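Local coordinates for protein lovastatin nonaketide synthase mokA (Monascus pilosus, PDB 6AD3) that builds the nonaketide skeleton of lovastatin (monacolin K) as an iterative type I polyketide synthase, this piece being its condensation domain, at residues Arg114-His126 with Glu222-Val236. The protein carries 1 engineered substitution. Sequence-based numbering, arbitrary orientation.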
# COMPACT_ATOMS: atom_id res chain seq x y z
N ARG A 114 8.57 18.82 23.15
CA ARG A 114 8.21 19.51 21.91
C ARG A 114 7.62 18.57 20.89
O ARG A 114 6.66 18.93 20.17
CB ARG A 114 9.39 20.26 21.32
CG ARG A 114 9.77 21.48 22.14
CD ARG A 114 11.08 22.07 21.69
NE ARG A 114 11.01 22.54 20.33
CZ ARG A 114 12.07 22.85 19.58
NH1 ARG A 114 13.29 22.67 20.04
NH2 ARG A 114 11.89 23.31 18.36
N LEU A 115 8.22 17.39 20.76
CA LEU A 115 7.71 16.38 19.83
C LEU A 115 6.31 15.93 20.24
O LEU A 115 5.42 15.85 19.41
CB LEU A 115 8.64 15.20 19.74
CG LEU A 115 8.12 14.03 18.90
CD1 LEU A 115 8.10 14.46 17.46
CD2 LEU A 115 8.96 12.76 19.08
N SER A 116 6.12 15.64 21.53
CA SER A 116 4.84 15.15 21.96
C SER A 116 3.74 16.23 21.79
O SER A 116 2.66 15.92 21.32
CB SER A 116 4.90 14.52 23.35
OG SER A 116 5.11 15.51 24.29
N LYS A 117 4.09 17.49 21.99
CA LYS A 117 3.16 18.57 21.75
C LYS A 117 2.80 18.68 20.26
O LYS A 117 1.63 18.92 19.89
CB LYS A 117 3.76 19.89 22.21
CG LYS A 117 2.82 21.06 21.99
CD LYS A 117 3.18 22.22 22.91
CE LYS A 117 3.99 23.27 22.19
NZ LYS A 117 3.12 24.41 21.81
N ALA A 118 3.81 18.51 19.41
CA ALA A 118 3.58 18.52 17.98
C ALA A 118 2.63 17.43 17.57
O ALA A 118 1.66 17.68 16.82
CB ALA A 118 4.89 18.40 17.22
N LEU A 119 2.89 16.22 18.02
CA LEU A 119 2.08 15.09 17.60
C LEU A 119 0.68 15.18 18.19
O LEU A 119 -0.29 14.89 17.51
CB LEU A 119 2.75 13.75 17.98
CG LEU A 119 4.07 13.44 17.23
CD1 LEU A 119 4.88 12.36 17.90
CD2 LEU A 119 3.74 13.07 15.79
N ARG A 120 0.54 15.71 19.41
CA ARG A 120 -0.80 15.94 19.95
C ARG A 120 -1.63 16.91 19.10
O ARG A 120 -2.84 16.75 18.94
CB ARG A 120 -0.73 16.39 21.44
CG ARG A 120 -0.41 15.24 22.38
CD ARG A 120 -0.60 15.62 23.85
NE ARG A 120 -0.01 16.91 24.19
CZ ARG A 120 1.24 17.08 24.63
NH1 ARG A 120 2.00 16.04 24.90
NH2 ARG A 120 1.68 18.30 24.90
N ALA A 121 -0.96 17.89 18.50
CA ALA A 121 -1.62 18.89 17.67
C ALA A 121 -2.05 18.29 16.34
O ALA A 121 -3.14 18.59 15.86
CB ALA A 121 -0.72 20.10 17.45
N VAL A 122 -1.27 17.32 15.84
CA VAL A 122 -1.65 16.58 14.63
C VAL A 122 -2.89 15.75 14.91
O VAL A 122 -3.86 15.80 14.13
CB VAL A 122 -0.52 15.65 14.12
CG1 VAL A 122 -1.00 14.79 12.98
CG2 VAL A 122 0.70 16.46 13.69
N LEU A 123 -2.93 15.10 16.08
CA LEU A 123 -4.10 14.34 16.49
C LEU A 123 -5.37 15.21 16.58
O LEU A 123 -6.45 14.79 16.19
CB LEU A 123 -3.84 13.62 17.80
CG LEU A 123 -2.84 12.47 17.81
CD1 LEU A 123 -2.76 11.87 19.21
CD2 LEU A 123 -3.17 11.37 16.81
N ARG A 124 -5.24 16.39 17.18
CA ARG A 124 -6.34 17.33 17.30
C ARG A 124 -6.81 17.91 15.96
O ARG A 124 -8.03 18.10 15.76
CB ARG A 124 -5.92 18.48 18.20
CG ARG A 124 -6.89 19.62 18.26
CD ARG A 124 -6.59 20.48 19.49
NE ARG A 124 -5.15 20.74 19.63
CZ ARG A 124 -4.33 20.13 20.51
NH1 ARG A 124 -4.78 19.22 21.38
NH2 ARG A 124 -3.04 20.44 20.51
N ARG A 125 -5.87 18.19 15.05
CA ARG A 125 -6.21 18.82 13.77
C ARG A 125 -7.15 18.01 12.92
O ARG A 125 -7.95 18.58 12.14
CB ARG A 125 -4.92 19.11 12.94
CG ARG A 125 -4.35 20.50 13.22
CD ARG A 125 -2.93 20.63 12.71
NE ARG A 125 -2.87 20.42 11.27
CZ ARG A 125 -3.26 21.31 10.37
NH1 ARG A 125 -3.66 22.54 10.75
NH2 ARG A 125 -3.11 21.04 9.11
N HIS A 126 -6.93 16.69 12.90
CA HIS A 126 -7.56 15.82 11.91
C HIS A 126 -8.64 14.95 12.54
O HIS A 126 -8.36 14.09 13.38
CB HIS A 126 -6.50 14.95 11.25
CG HIS A 126 -5.51 15.73 10.46
ND1 HIS A 126 -4.32 16.18 11.00
CD2 HIS A 126 -5.65 16.37 9.29
CE1 HIS A 126 -3.70 16.93 10.11
NE2 HIS A 126 -4.47 17.02 9.04
N GLU A 222 3.84 17.27 8.98
CA GLU A 222 3.16 18.17 9.90
C GLU A 222 3.87 18.24 11.23
O GLU A 222 4.07 19.34 11.77
CB GLU A 222 1.69 17.77 10.08
CG GLU A 222 0.82 18.09 8.85
CD GLU A 222 -0.69 18.14 9.15
OE1 GLU A 222 -1.43 18.48 8.22
OE2 GLU A 222 -1.11 18.00 10.31
N ALA A 223 4.31 17.10 11.74
CA ALA A 223 4.97 17.04 13.03
C ALA A 223 6.32 17.78 13.02
O ALA A 223 6.61 18.56 13.93
CB ALA A 223 5.18 15.60 13.45
N SER A 224 7.05 17.64 11.92
CA SER A 224 8.31 18.34 11.72
C SER A 224 8.09 19.85 11.73
O SER A 224 8.85 20.60 12.39
CB SER A 224 8.93 17.93 10.38
OG SER A 224 10.16 18.64 10.14
N GLN A 225 7.15 20.30 10.91
CA GLN A 225 6.89 21.74 10.81
C GLN A 225 6.46 22.29 12.16
O GLN A 225 6.94 23.33 12.59
CB GLN A 225 5.82 22.02 9.77
CG GLN A 225 6.31 21.89 8.36
CD GLN A 225 5.24 22.18 7.39
OE1 GLN A 225 5.12 23.32 6.90
NE2 GLN A 225 4.39 21.20 7.17
N LEU A 226 5.56 21.58 12.85
CA LEU A 226 5.06 22.06 14.14
C LEU A 226 6.17 22.11 15.17
O LEU A 226 6.37 23.12 15.85
CB LEU A 226 3.94 21.19 14.67
CG LEU A 226 2.59 21.40 13.99
CD1 LEU A 226 1.68 20.23 14.23
CD2 LEU A 226 1.92 22.70 14.39
N TYR A 227 6.99 21.06 15.19
CA TYR A 227 8.15 21.04 16.06
C TYR A 227 9.05 22.24 15.79
O TYR A 227 9.61 22.84 16.72
CB TYR A 227 8.92 19.74 15.85
CG TYR A 227 10.14 19.56 16.74
CD1 TYR A 227 11.35 20.13 16.41
CD2 TYR A 227 10.08 18.77 17.86
CE1 TYR A 227 12.48 19.94 17.21
CE2 TYR A 227 11.17 18.57 18.67
CZ TYR A 227 12.39 19.12 18.33
OH TYR A 227 13.49 18.91 19.15
N GLY A 228 9.22 22.57 14.53
CA GLY A 228 10.06 23.70 14.13
C GLY A 228 9.38 25.06 14.24
O GLY A 228 9.89 26.02 13.74
N GLY A 229 8.21 25.10 14.86
CA GLY A 229 7.51 26.36 15.13
C GLY A 229 6.73 26.96 13.95
O GLY A 229 6.38 28.13 13.98
N VAL A 230 6.48 26.19 12.90
CA VAL A 230 5.59 26.64 11.83
C VAL A 230 4.16 26.68 12.30
O VAL A 230 3.73 25.82 13.08
CB VAL A 230 5.67 25.74 10.60
CG1 VAL A 230 4.57 26.10 9.60
CG2 VAL A 230 7.04 25.87 9.97
N THR A 231 3.40 27.64 11.78
CA THR A 231 1.96 27.68 11.98
C THR A 231 1.30 27.10 10.73
O THR A 231 1.50 27.59 9.62
CB THR A 231 1.43 29.13 12.18
OG1 THR A 231 2.12 29.76 13.29
CG2 THR A 231 -0.08 29.12 12.47
N LEU A 232 0.69 25.94 10.88
CA LEU A 232 0.04 25.32 9.76
C LEU A 232 -1.19 26.14 9.40
O LEU A 232 -1.68 26.93 10.21
CB LEU A 232 -0.34 23.86 10.09
CG LEU A 232 0.83 22.94 10.49
CD1 LEU A 232 0.35 21.54 10.90
CD2 LEU A 232 1.83 22.85 9.33
N ASP A 233 -1.69 25.96 8.19
CA ASP A 233 -2.94 26.56 7.76
C ASP A 233 -4.06 26.12 8.69
O ASP A 233 -4.17 24.93 9.02
CB ASP A 233 -3.27 26.11 6.34
CG ASP A 233 -2.52 26.88 5.30
OD1 ASP A 233 -1.96 27.95 5.62
OD2 ASP A 233 -2.42 26.37 4.17
N LYS A 234 -4.98 27.04 8.97
CA LYS A 234 -6.17 26.76 9.76
C LYS A 234 -7.13 25.82 9.03
O LYS A 234 -7.84 25.04 9.65
CB LYS A 234 -6.92 28.06 10.06
CG LYS A 234 -7.93 27.95 11.18
CD LYS A 234 -7.27 27.39 12.46
CE LYS A 234 -8.13 27.65 13.69
NZ LYS A 234 -8.35 29.10 13.89
N HIS A 235 -7.18 25.94 7.71
CA HIS A 235 -8.04 25.11 6.89
C HIS A 235 -7.50 23.69 6.91
O HIS A 235 -6.35 23.47 6.53
CB HIS A 235 -8.07 25.62 5.45
CG HIS A 235 -8.71 24.67 4.49
ND1 HIS A 235 -9.98 24.17 4.68
CD2 HIS A 235 -8.22 24.04 3.39
CE1 HIS A 235 -10.25 23.26 3.76
NE2 HIS A 235 -9.21 23.20 2.93
N VAL A 236 -8.35 22.72 7.27
CA VAL A 236 -7.94 21.29 7.22
C VAL A 236 -8.98 20.51 6.47
O VAL A 236 -10.17 20.53 6.82
CB VAL A 236 -7.80 20.70 8.67
CG1 VAL A 236 -7.42 19.21 8.65
CG2 VAL A 236 -6.78 21.48 9.46
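Arg-114 NH2 donates to the carbonyl Tyr-227 O over 2.8 Å, a bond bent to 148° at the hydrogen, where segments 114-125 and 222-227 of two helices of the condensation-domain fold cross at 126°, axes 8.5 Å apart at closest approach. The same guanidinium lies flat on the Tyr-227 ring, planes 18° apart, with CZ 4.1 Å from the centroid: an offset cation-pi stack. Tyr-227 CG is anti to the backbone N, which swings the ring across the Arg-114 side chain and against its guanidinium; its OH accepts from Asp-111 N. The helices come close at small residues: the CA atoms of Ala-118 and Ala-223 are 5.4 Å apart, and Leu-226 CD1 reaches Val-122 CG2 and Ala-121 CB. Beyond the Schellman motif ending the second helix, the chain returns to the far end of the first. There Arg-125 forms a salt bridge with Glu-222: NH2 donates to OE1 over 3.2 Å, nearly straight, although it meets OE1 from above the carboxylate plane. Arg-125 NH1 donates to Asp-233 O within the guanidinium plane, so polar partners hold its edge while apolar groups cover both faces: Leu-232 CD1 lies 3.4 Å from Arg-125 NE over one, Val-236 CG2 3.5 Å from NH1 over the other.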